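Local coordinates for protein cellulose 1,4-beta-cellobiosidase (Thermobifida fusca, PDB 4JJJ) that probably hydrolyses cellulose, as a family 48 cellobiohydrolase, with this chain forming the glycoside hydrolase part of a longer secreted protein, at residues G114-L119 against Y563-W568. The protein carries 1 engineered substitution. Residues are numbered along the deposited sequence; the frame is centred on the assembly and turned at random.
Sequences GYPSPL and YVPPGW
A single water joins the backbone carbonyl of Tyr-115 to the phenol of Tyr-563. It donates to Tyr-115 O at 2.7 Å and is 2.8 Å from Tyr-563 OH; the water lies at the edge of the Tyr-563 ring, in its plane. The same carbonyl oxygen also meets that edge directly, with Tyr-115 O 3.6 Å from Tyr-563 CE2. CG of Tyr-563 stands anti to the backbone N (chi1 -178°), which sends the ring across to segment 114-119, where water and carbonyl share its rim. Trp-556 packs edge-to-face with this ring.

The apolar part is small and made by two prolines. The peptide bond between Tyr-115 and Pro-116 is cis; Tyr-115 O and Pro-116 CD lie on one edge of it, and Pro-565 CG packs against both, 4.0 Å from each. The Tyr-115 ring itself leads away from Tyr-563, and its hydroxyl is hydrogen-bonded to Gln-109 N.

Backbone bonds shape each partner separately. Trp-568 N bonds to Pro-565 O (3.0 Å), closing a type II turn with Gly-567 at its third position, where phi is positive (82°). Ser-117 pairs with Phe-207 and Asp-209, setting strand 117-118 parallel to strand 208-209.

With only 108 Å² buried, this is light, water-bridged packing between the cis peptide before Pro-116 and a proline-rich turn. It joins the segment leading into strand 117-118 to the loop before strand 570-571, at the periphery of the family 48 (α/α)6 fold; the same segment runs on to Leu-119, which touches a glucose unit of the bound glycan.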
loop_
_atom_site.group_PDB
_atom_site.type_symbol
_atom_site.label_atom_id
_atom_site.label_comp_id
_atom_site.label_asym_id
_atom_site.label_seq_id
_atom_site.Cartn_x
_atom_site.Cartn_y
_atom_site.Cartn_z
ATOM N N GLY A 114 -14.707 -1.879 -20.120
ATOM C CA GLY A 114 -15.839 -2.586 -19.525
ATOM C C GLY A 114 -16.690 -1.884 -18.492
ATOM O O GLY A 114 -17.700 -2.404 -17.965
ATOM N N TYR A 115 -16.277 -0.649 -18.148
ATOM C CA TYR A 115 -16.879 0.107 -17.107
ATOM C C TYR A 115 -17.694 1.218 -17.751
ATOM O O TYR A 115 -17.219 1.845 -18.735
ATOM C CB TYR A 115 -15.734 0.680 -16.177
ATOM C CG TYR A 115 -15.110 -0.441 -15.379
ATOM C CD1 TYR A 115 -14.061 -1.168 -15.904
ATOM C CD2 TYR A 115 -15.612 -0.748 -14.147
ATOM C CE1 TYR A 115 -13.559 -2.219 -15.164
ATOM C CE2 TYR A 115 -15.112 -1.780 -13.406
ATOM C CZ TYR A 115 -14.063 -2.489 -13.934
ATOM O OH TYR A 115 -13.478 -3.587 -13.195
ATOM N N PRO A 116 -18.823 1.562 -17.169
ATOM C CA PRO A 116 -19.341 1.093 -15.926
ATOM C C PRO A 116 -19.857 -0.337 -15.944
ATOM O O PRO A 116 -20.362 -0.817 -16.964
ATOM C CB PRO A 116 -20.468 2.094 -15.606
ATOM C CG PRO A 116 -20.972 2.448 -16.998
ATOM C CD PRO A 116 -19.683 2.643 -17.727
ATOM N N SER A 117 -19.534 -1.060 -14.847
ATOM C CA SER A 117 -19.830 -2.480 -14.686
ATOM C C SER A 117 -21.110 -2.640 -13.882
ATOM O O SER A 117 -21.390 -1.920 -12.946
ATOM C CB SER A 117 -18.675 -3.127 -13.930
ATOM O OG SER A 117 -18.806 -4.525 -14.031
ATOM N N PRO A 118 -21.998 -3.584 -14.323
ATOM C CA PRO A 118 -23.315 -3.699 -13.686
ATOM C C PRO A 118 -23.383 -4.498 -12.384
ATOM O O PRO A 118 -22.601 -5.436 -12.128
ATOM C CB PRO A 118 -24.121 -4.476 -14.772
ATOM C CG PRO A 118 -23.078 -5.365 -15.414
ATOM C CD PRO A 118 -21.761 -4.576 -15.357
ATOM N N LEU A 119 -24.336 -4.136 -11.586
ATOM C CA LEU A 119 -24.759 -4.964 -10.480
ATOM C C LEU A 119 -25.369 -6.267 -10.943
ATOM O O LEU A 119 -26.148 -6.266 -11.912
ATOM C CB LEU A 119 -25.786 -4.246 -9.640
ATOM C CG LEU A 119 -25.379 -3.112 -8.719
ATOM C CD1 LEU A 119 -24.802 -1.881 -9.378
ATOM C CD2 LEU A 119 -26.656 -2.714 -7.990
ATOM N N TYR A 563 -9.648 5.871 -21.023
ATOM C CA TYR A 563 -11.003 5.601 -21.461
ATOM C C TYR A 563 -12.033 6.466 -20.786
ATOM O O TYR A 563 -12.046 6.616 -19.576
ATOM C CB TYR A 563 -11.344 4.095 -21.216
ATOM C CG TYR A 563 -12.732 3.666 -21.683
ATOM C CD1 TYR A 563 -12.922 3.539 -23.038
ATOM C CD2 TYR A 563 -13.775 3.523 -20.815
ATOM C CE1 TYR A 563 -14.170 3.164 -23.517
ATOM C CE2 TYR A 563 -15.051 3.130 -21.268
ATOM C CZ TYR A 563 -15.213 3.024 -22.646
ATOM O OH TYR A 563 -16.430 2.651 -23.123
ATOM N N VAL A 564 -13.053 6.973 -21.583
ATOM C CA VAL A 564 -14.224 7.599 -21.100
ATOM C C VAL A 564 -15.396 6.934 -21.929
ATOM O O VAL A 564 -15.185 6.823 -23.117
ATOM C CB VAL A 564 -14.153 9.128 -21.333
ATOM C CG1 VAL A 564 -15.392 9.766 -20.875
ATOM C CG2 VAL A 564 -12.942 9.729 -20.613
ATOM N N PRO A 565 -16.496 6.572 -21.273
ATOM C CA PRO A 565 -17.660 6.008 -22.034
ATOM C C PRO A 565 -18.185 6.938 -23.123
ATOM O O PRO A 565 -18.245 8.105 -22.934
ATOM C CB PRO A 565 -18.707 5.749 -20.993
ATOM C CG PRO A 565 -17.933 5.658 -19.679
ATOM C CD PRO A 565 -16.827 6.621 -19.846
ATOM N N PRO A 566 -18.524 6.331 -24.257
ATOM C CA PRO A 566 -19.128 7.138 -25.354
ATOM C C PRO A 566 -20.341 7.791 -24.756
ATOM O O PRO A 566 -21.066 7.215 -23.919
ATOM C CB PRO A 566 -19.584 6.095 -26.324
ATOM C CG PRO A 566 -18.709 4.920 -26.121
ATOM C CD PRO A 566 -18.357 4.917 -24.628
ATOM N N GLY A 567 -20.536 9.035 -25.113
ATOM C CA GLY A 567 -21.687 9.758 -24.591
ATOM C C GLY A 567 -21.554 10.367 -23.218
ATOM O O GLY A 567 -22.399 11.181 -22.788
ATOM N N TRP A 568 -20.459 10.027 -22.510
ATOM C CA TRP A 568 -20.276 10.563 -21.166
ATOM C C TRP A 568 -19.596 11.886 -21.231
ATOM O O TRP A 568 -18.643 12.045 -21.959
ATOM C CB TRP A 568 -19.394 9.635 -20.290
ATOM C CG TRP A 568 -19.594 9.784 -18.845
ATOM C CD1 TRP A 568 -20.403 9.061 -18.044
ATOM C CD2 TRP A 568 -18.907 10.675 -17.998
ATOM N NE1 TRP A 568 -20.331 9.480 -16.742
ATOM C CE2 TRP A 568 -19.429 10.510 -16.698
ATOM C CE3 TRP A 568 -17.961 11.702 -18.236
ATOM C CZ2 TRP A 568 -18.973 11.248 -15.629
ATOM C CZ3 TRP A 568 -17.575 12.463 -17.148
ATOM C CH2 TRP A 568 -18.064 12.200 -15.882
HETATM O O HOH W 1 -18.344 2.017 -21.229
#